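Local coordinates for protein prolyl 4-hydroxylase (Phytophthora capsici LT1534, PDB 6IUQ) that probably hydroxylates prolyl residues as an iron(II)- and 2-oxoglutarate-dependent dioxygenase built on a double-stranded beta-helix core, at residues S116-L119 with L120-L123; T125-P128 with Q129-L132; Y17-L20 with H21-S25. All coordinates share one frame; numbering follows the deposited sequence.

Contact 1. Residues S116-L119 with L120-L123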
loop_
_atom_site.group_PDB
_atom_site.type_symbol
_atom_site.label_atom_id
_atom_site.label_comp_id
_atom_site.label_asym_id
_atom_site.label_seq_id
_atom_site.Cartn_x
_atom_site.Cartn_y
_atom_site.Cartn_z
ATOM N N SER A 116 -1.729 19.452 2.520
ATOM C CA SER A 116 -1.211 19.175 3.851
ATOM C C SER A 116 0.163 18.503 3.796
ATOM O O SER A 116 0.420 17.643 2.950
ATOM C CB SER A 116 -2.197 18.305 4.627
ATOM O OG SER A 116 -1.544 17.708 5.722
ATOM N N THR A 117 1.054 18.907 4.692
ATOM C CA THR A 117 2.379 18.302 4.764
ATOM C C THR A 117 2.643 17.613 6.093
ATOM O O THR A 117 3.804 17.319 6.416
ATOM C CB THR A 117 3.498 19.337 4.569
ATOM O OG1 THR A 117 3.386 20.348 5.580
ATOM C CG2 THR A 117 3.429 19.947 3.191
ATOM N N GLU A 118 1.585 17.373 6.868
ATOM C CA GLU A 118 1.739 16.782 8.200
ATOM C C GLU A 118 2.395 15.408 8.103
ATOM O O GLU A 118 3.338 15.101 8.840
ATOM C CB GLU A 118 0.387 16.692 8.907
ATOM C CG GLU A 118 0.098 17.903 9.800
ATOM C CD GLU A 118 0.046 19.211 9.014
ATOM O OE1 GLU A 118 -0.555 19.221 7.909
ATOM O OE2 GLU A 118 0.607 20.228 9.493
ATOM N N LEU A 119 1.923 14.606 7.155
ATOM C CA LEU A 119 2.457 13.282 6.940
ATOM C C LEU A 119 3.928 13.348 6.551
ATOM O O LEU A 119 4.758 12.661 7.134
ATOM C CB LEU A 119 1.636 12.573 5.869
ATOM C CG LEU A 119 1.791 11.079 5.625
ATOM C CD1 LEU A 119 1.833 10.285 6.944
ATOM C CD2 LEU A 119 0.618 10.648 4.766
ATOM N N LEU A 120 4.242 14.200 5.577
ATOM C CA LEU A 120 5.617 14.398 5.140
ATOM C C LEU A 120 6.500 14.860 6.285
ATOM O O LEU A 120 7.622 14.399 6.405
ATOM C CB LEU A 120 5.675 15.412 3.984
ATOM C CG LEU A 120 5.425 14.831 2.585
ATOM C CD1 LEU A 120 5.264 15.915 1.541
ATOM C CD2 LEU A 120 6.581 13.932 2.205
ATOM N N GLN A 121 5.995 15.761 7.128
ATOM C CA GLN A 121 6.792 16.296 8.230
ATOM C C GLN A 121 7.113 15.210 9.260
ATOM O O GLN A 121 8.260 15.051 9.646
ATOM C CB GLN A 121 6.070 17.465 8.920
ATOM C CG GLN A 121 6.093 18.799 8.180
ATOM C CD GLN A 121 5.292 19.897 8.906
ATOM O OE1 GLN A 121 5.430 20.100 10.114
ATOM N NE2 GLN A 121 4.448 20.598 8.162
ATOM N N ALA A 122 6.098 14.468 9.705
ATOM C CA ALA A 122 6.308 13.429 10.712
ATOM C C ALA A 122 7.283 12.403 10.210
ATOM O O ALA A 122 8.261 12.091 10.891
ATOM C CB ALA A 122 5.004 12.766 11.095
ATOM N N LEU A 123 7.048 11.901 9.003
ATOM C CA LEU A 123 7.932 10.876 8.448
ATOM C C LEU A 123 9.359 11.392 8.258
ATOM O O LEU A 123 10.305 10.695 8.599
ATOM C CB LEU A 123 7.367 10.337 7.122
ATOM C CG LEU A 123 6.092 9.493 7.329
ATOM C CD1 LEU A 123 5.317 9.276 6.034
ATOM C CD2 LEU A 123 6.417 8.147 8.022
HETATM O O HOH W 1 2.163 15.163 3.648
HETATM O O HOH W 2 2.892 21.236 11.290
#
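The side chains of T117 and Q121, one helical turn apart, cross at a slant and bridge the first turn of helix 118-126. The amide NE2 of Q121 donates to OG1 of T117 over 2.8 Å, with the hydroxyl oxygen almost in the amide plane, 9° out of it. The torsion of T117 sets this up: OG1 stands between the backbone N and the carbonyl carbon (chi1 59°), where NE2 of Q121 can meet it, and the Q121 chain runs extended beyond CG to do so. T117 is the N-cap residue, yet its hydroxyl makes no capping bond and serves the glutamine instead. The backbone repeats the link, Q121 N donating to T117 O at 2.8 Å.

E118 lies alongside Q121, pointing the same way, its carboxylate turned 57° from the amide plane. A water joins them, donating to E118 OE2 and to Q121 OE1, while E118 OE1 takes the hydroxyl of S116 at 2.8 Å on its anti lone pair. Elsewhere on the helix, L119 and L123 run side by side, CD1 of L119 lying 3.7 Å from CD1 of L123, and both touch L231 of strand 224-232.

The chemistry thus divides: a chain of hydroxyl, amide, water and carboxylate probably fixes which way the Q121 amide is turned, NE2 to the hydroxyl and OE1 to the water, whereas the leucines supply the apolar surface laid against the sheet.

Contact 2. Residues T125-P128 with Q129-L132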
loop_
_atom_site.group_PDB
_atom_site.type_symbol
_atom_site.label_atom_id
_atom_site.label_comp_id
_atom_site.label_asym_id
_atom_site.label_seq_id
_atom_site.Cartn_x
_atom_site.Cartn_y
_atom_site.Cartn_z
ATOM N N THR A 125 10.791 13.741 9.898
ATOM C CA THR A 125 11.375 13.959 11.214
ATOM C C THR A 125 11.850 12.626 11.803
ATOM O O THR A 125 12.989 12.509 12.240
ATOM C CB THR A 125 10.378 14.621 12.200
ATOM O OG1 THR A 125 10.137 15.978 11.816
ATOM C CG2 THR A 125 10.930 14.602 13.622
ATOM N N HIS A 126 10.976 11.619 11.813
ATOM C CA HIS A 126 11.293 10.360 12.475
ATOM C C HIS A 126 12.052 9.380 11.594
ATOM O O HIS A 126 12.761 8.521 12.110
ATOM C CB HIS A 126 10.020 9.697 12.989
ATOM C CG HIS A 126 9.221 10.565 13.907
ATOM N ND1 HIS A 126 9.743 11.104 15.064
ATOM C CD2 HIS A 126 7.942 11.003 13.832
ATOM C CE1 HIS A 126 8.818 11.830 15.668
ATOM N NE2 HIS A 126 7.713 11.781 14.943
ATOM N N LEU A 127 11.918 9.511 10.276
ATOM C CA LEU A 127 12.620 8.628 9.337
ATOM C C LEU A 127 13.362 9.378 8.234
ATOM O O LEU A 127 13.064 9.201 7.054
ATOM C CB LEU A 127 11.638 7.650 8.705
ATOM C CG LEU A 127 10.871 6.777 9.696
ATOM C CD1 LEU A 127 9.720 6.103 9.011
ATOM C CD2 LEU A 127 11.791 5.757 10.335
ATOM N N PRO A 128 14.361 10.193 8.611
ATOM C CA PRO A 128 15.094 11.020 7.642
ATOM C C PRO A 128 15.747 10.192 6.540
ATOM O O PRO A 128 15.958 10.688 5.441
ATOM C CB PRO A 128 16.176 11.710 8.488
ATOM C CG PRO A 128 15.840 11.452 9.906
ATOM C CD PRO A 128 14.940 10.258 9.964
ATOM N N GLN A 129 16.068 8.939 6.834
ATOM C CA GLN A 129 16.802 8.124 5.877
ATOM C C GLN A 129 16.004 7.811 4.606
ATOM O O GLN A 129 16.597 7.451 3.587
ATOM C CB GLN A 129 17.274 6.822 6.533
ATOM C CG GLN A 129 16.190 5.926 7.118
ATOM C CD GLN A 129 15.866 6.259 8.576
ATOM O OE1 GLN A 129 15.970 7.406 9.011
ATOM N NE2 GLN A 129 15.483 5.251 9.331
ATOM N N TYR A 130 14.678 7.952 4.649
ATOM C CA TYR A 130 13.855 7.626 3.479
ATOM C C TYR A 130 13.948 8.718 2.416
ATOM O O TYR A 130 13.585 8.495 1.259
ATOM C CB TYR A 130 12.380 7.433 3.845
ATOM C CG TYR A 130 12.045 6.234 4.707
ATOM C CD1 TYR A 130 13.029 5.350 5.166
ATOM C CD2 TYR A 130 10.718 5.976 5.045
ATOM C CE1 TYR A 130 12.694 4.269 5.961
ATOM C CE2 TYR A 130 10.382 4.909 5.852
ATOM C CZ TYR A 130 11.364 4.066 6.302
ATOM O OH TYR A 130 10.992 3.012 7.086
ATOM N N ASP A 131 14.384 9.901 2.831
ATOM C CA ASP A 131 14.620 11.006 1.909
ATOM C C ASP A 131 13.365 11.393 1.132
ATOM O O ASP A 131 13.401 11.527 -0.090
ATOM C CB ASP A 131 15.731 10.638 0.932
ATOM C CG ASP A 131 16.407 11.851 0.343
ATOM O OD1 ASP A 131 15.997 12.984 0.689
ATOM O OD2 ASP A 131 17.342 11.667 -0.474
ATOM N N LEU A 132 12.252 11.565 1.838
ATOM C CA LEU A 132 10.986 11.870 1.182
ATOM C C LEU A 132 10.981 13.307 0.649
ATOM O O LEU A 132 11.693 14.177 1.144
ATOM C CB LEU A 132 9.813 11.640 2.145
ATOM C CG LEU A 132 9.681 10.213 2.676
ATOM C CD1 LEU A 132 8.559 10.121 3.692
ATOM C CD2 LEU A 132 9.491 9.180 1.543
HETATM O O HOH W 3 12.411 11.279 4.979
#
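The contact between L127 and Y130 is a CH-pi packing inside a tight turn, placed where helix 118-126 ends and the chain heads, through a short 3-10 segment, toward strand 139-146. L127 is the first residue to leave helical geometry, and its side chain runs beside that of Y130, both pointing the same way. CB of L127 sits over the centre of the tyrosine ring, 4.1 Å from the centroid and only 8° off the ring normal. Farther out, CD1 of L127 reaches the ring as well, 3.4 Å from CE2 of Y130. With CG of L127 anti to its carbonyl carbon (chi1 -58°), the branch is carried along the tyrosine and CD1 comes to lie near CE2 and CZ.

The backbone draws the two together. Y130 N donates to L127 O at 3.2 Å, and D131 N to P128 O at 3.1 Å; both are i to i+3 bonds, as in a 3-10 turn. L127 O receives a second hydrogen from a water, which in turn accepts from L132 N, so one molecule spans the turn. On the exposed part of the turn Q129 bends at chi2 and folds back over the proline, its OE1 coming 3.2 Å from CD of P128.

The tip of the tyrosine looks elsewhere: its OH is hydrogen-bonded to D33 of helix 26-35 and to Q209 of strand 204-209, and K167 of strand 166-173 makes a cation-pi contact with the ring. The turn therefore lies between helix 26-35, which L127 touches at C29 and D33, and strand 166-173, which Y130 touches at V168.

Contact 3. Residues Y17-L20 with H21-S25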
loop_
_atom_site.group_PDB
_atom_site.type_symbol
_atom_site.label_atom_id
_atom_site.label_comp_id
_atom_site.label_asym_id
_atom_site.label_seq_id
_atom_site.Cartn_x
_atom_site.Cartn_y
_atom_site.Cartn_z
ATOM N N TYR A 17 -5.284 19.417 11.718
ATOM C CA TYR A 17 -3.922 19.107 11.303
ATOM C C TYR A 17 -3.039 18.585 12.413
ATOM O O TYR A 17 -2.216 17.717 12.183
ATOM C CB TYR A 17 -3.240 20.343 10.730
ATOM C CG TYR A 17 -3.808 20.889 9.445
ATOM C CD1 TYR A 17 -3.914 20.091 8.308
ATOM C CD2 TYR A 17 -4.191 22.229 9.353
ATOM C CE1 TYR A 17 -4.411 20.611 7.118
ATOM C CE2 TYR A 17 -4.683 22.757 8.171
ATOM C CZ TYR A 17 -4.784 21.942 7.055
ATOM O OH TYR A 17 -5.274 22.462 5.879
ATOM N N GLU A 18 -3.180 19.149 13.604
ATOM C CA GLU A 18 -2.381 18.725 14.743
ATOM C C GLU A 18 -2.712 17.297 15.179
ATOM O O GLU A 18 -1.818 16.534 15.541
ATOM C CB GLU A 18 -2.574 19.696 15.914
ATOM C CG GLU A 18 -2.108 19.131 17.249
ATOM C CD GLU A 18 -1.865 20.197 18.301
ATOM O OE1 GLU A 18 -2.319 21.350 18.107
ATOM O OE2 GLU A 18 -1.209 19.874 19.319
ATOM N N ARG A 19 -3.990 16.934 15.148
ATOM C CA ARG A 19 -4.389 15.554 15.427
ATOM C C ARG A 19 -3.644 14.618 14.464
ATOM O O ARG A 19 -3.045 13.625 14.881
ATOM C CB ARG A 19 -5.911 15.382 15.294
ATOM C CG ARG A 19 -6.395 13.949 15.460
ATOM C CD ARG A 19 -7.858 13.766 15.052
ATOM N NE ARG A 19 -8.305 12.391 15.295
ATOM C CZ ARG A 19 -9.375 12.066 16.019
ATOM N NH1 ARG A 19 -10.122 13.015 16.565
ATOM N NH2 ARG A 19 -9.696 10.794 16.198
ATOM N N LEU A 20 -3.657 14.971 13.180
ATOM C CA LEU A 20 -3.016 14.168 12.151
ATOM C C LEU A 20 -1.536 14.034 12.441
ATOM O O LEU A 20 -0.993 12.927 12.468
ATOM C CB LEU A 20 -3.247 14.791 10.782
ATOM C CG LEU A 20 -2.651 14.075 9.581
ATOM C CD1 LEU A 20 -2.904 12.566 9.659
ATOM C CD2 LEU A 20 -3.240 14.670 8.305
ATOM N N HIS A 21 -0.885 15.161 12.693
ATOM C CA HIS A 21 0.526 15.140 13.027
ATOM C C HIS A 21 0.800 14.273 14.256
ATOM O O HIS A 21 1.751 13.488 14.260
ATOM C CB HIS A 21 1.054 16.555 13.261
ATOM C CG HIS A 21 2.547 16.637 13.211
ATOM N ND1 HIS A 21 3.345 16.342 14.294
ATOM C CD2 HIS A 21 3.388 16.948 12.196
ATOM C CE1 HIS A 21 4.614 16.477 13.954
ATOM N NE2 HIS A 21 4.667 16.848 12.688
ATOM N N ASN A 22 -0.028 14.392 15.294
ATOM C CA ASN A 22 0.202 13.599 16.505
ATOM C C ASN A 22 -0.094 12.113 16.293
ATOM O O ASN A 22 0.485 11.256 16.958
ATOM C CB ASN A 22 -0.632 14.130 17.672
ATOM C CG ASN A 22 -0.196 15.519 18.114
ATOM O OD1 ASN A 22 0.933 15.940 17.857
ATOM N ND2 ASN A 22 -1.089 16.236 18.782
ATOM N N LYS A 23 -1.008 11.797 15.386
ATOM C CA LYS A 23 -1.273 10.383 15.104
ATOM C C LYS A 23 -0.061 9.740 14.442
ATOM O O LYS A 23 0.227 8.583 14.689
ATOM C CB LYS A 23 -2.496 10.213 14.218
ATOM C CG LYS A 23 -3.780 10.449 14.935
ATOM C CD LYS A 23 -3.979 9.390 15.991
ATOM C CE LYS A 23 -5.401 9.428 16.512
ATOM N NZ LYS A 23 -5.692 8.161 17.239
ATOM N N ILE A 24 0.662 10.496 13.621
ATOM C CA ILE A 24 1.858 9.951 12.995
ATOM C C ILE A 24 3.052 10.125 13.924
ATOM O O ILE A 24 3.920 10.970 13.705
ATOM C CB ILE A 24 2.147 10.597 11.624
ATOM C CG1 ILE A 24 0.867 10.672 10.795
ATOM C CG2 ILE A 24 3.204 9.784 10.874
ATOM C CD1 ILE A 24 0.194 9.315 10.641
ATOM N N SER A 25 3.086 9.288 14.955
ATOM C CA SER A 25 4.033 9.422 16.058
ATOM C C SER A 25 5.338 8.689 15.820
ATOM O O SER A 25 5.473 7.925 14.861
ATOM C CB SER A 25 3.398 8.905 17.349
ATOM O OG SER A 25 3.179 7.507 17.263
#
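E18 and N22 meet one turn apart on the short helix 17-23, an alpha-helix whose i to i+4 backbone bonds run from Y17 O to H21 N through to L20 O to I24 N. The side chain of E18 leaves CB with CG anti to the backbone N (chi1 163°) and stays extended to the carboxylate. Its CG is the atom that touches, 3.4 Å from ND2 of N22; CD follows at 4.1 Å from the same nitrogen, and OE2 passes it at 3.7 Å. The carboxylate and amide planes stand 78° apart, nearly perpendicular, and the pair meets by packing, with CG as the nearest atom of E18. The N22 amide lies back toward the preceding turn, its CG 3.2 Å from E18 O, the carbonyl that already accepts from N22 N at 2.8 Å.

The side chains of R19 and K23, also four residues apart, come closest at NE of R19 and CE of K23, 4.3 Å from each other and at an oblique angle to the guanidinium; the like charges beyond are not in contact. The guanidinium is held in place elsewhere, with NE bonded to the carbonyl of C43 and NH2 to that of D42.

L20 and I24 are the buried side chains. L20 touches C43 and F44, while I24 rests on L119 and A122 of helix 118-126. The helix ends at K23; I24 is the centre of an inverse gamma turn, and its CG1 lies 3.4 Å from L20 O.

All three contacts are local, and each joins buried residues to more open ones. Contacts 1 and 2 share helix 118-126, at its start and just past its end, and L132 of contact 2 packs on L120 and L123. Contact 3 belongs to helix 17-23, which lies against the same helix: CG of E118 packs on the carbonyl oxygen of Y17. H126 extends this packing, reaching I24 and S25 from contact 2. Their chemistry differs: contact 1 has an amide-hydroxyl bond and a water, contact 2 an aromatic face in a turn with L127 and Y130 buried but P128 and Q129 exposed, and contact 3 polar chains that meet without bonding to each other, with aliphatic ones within.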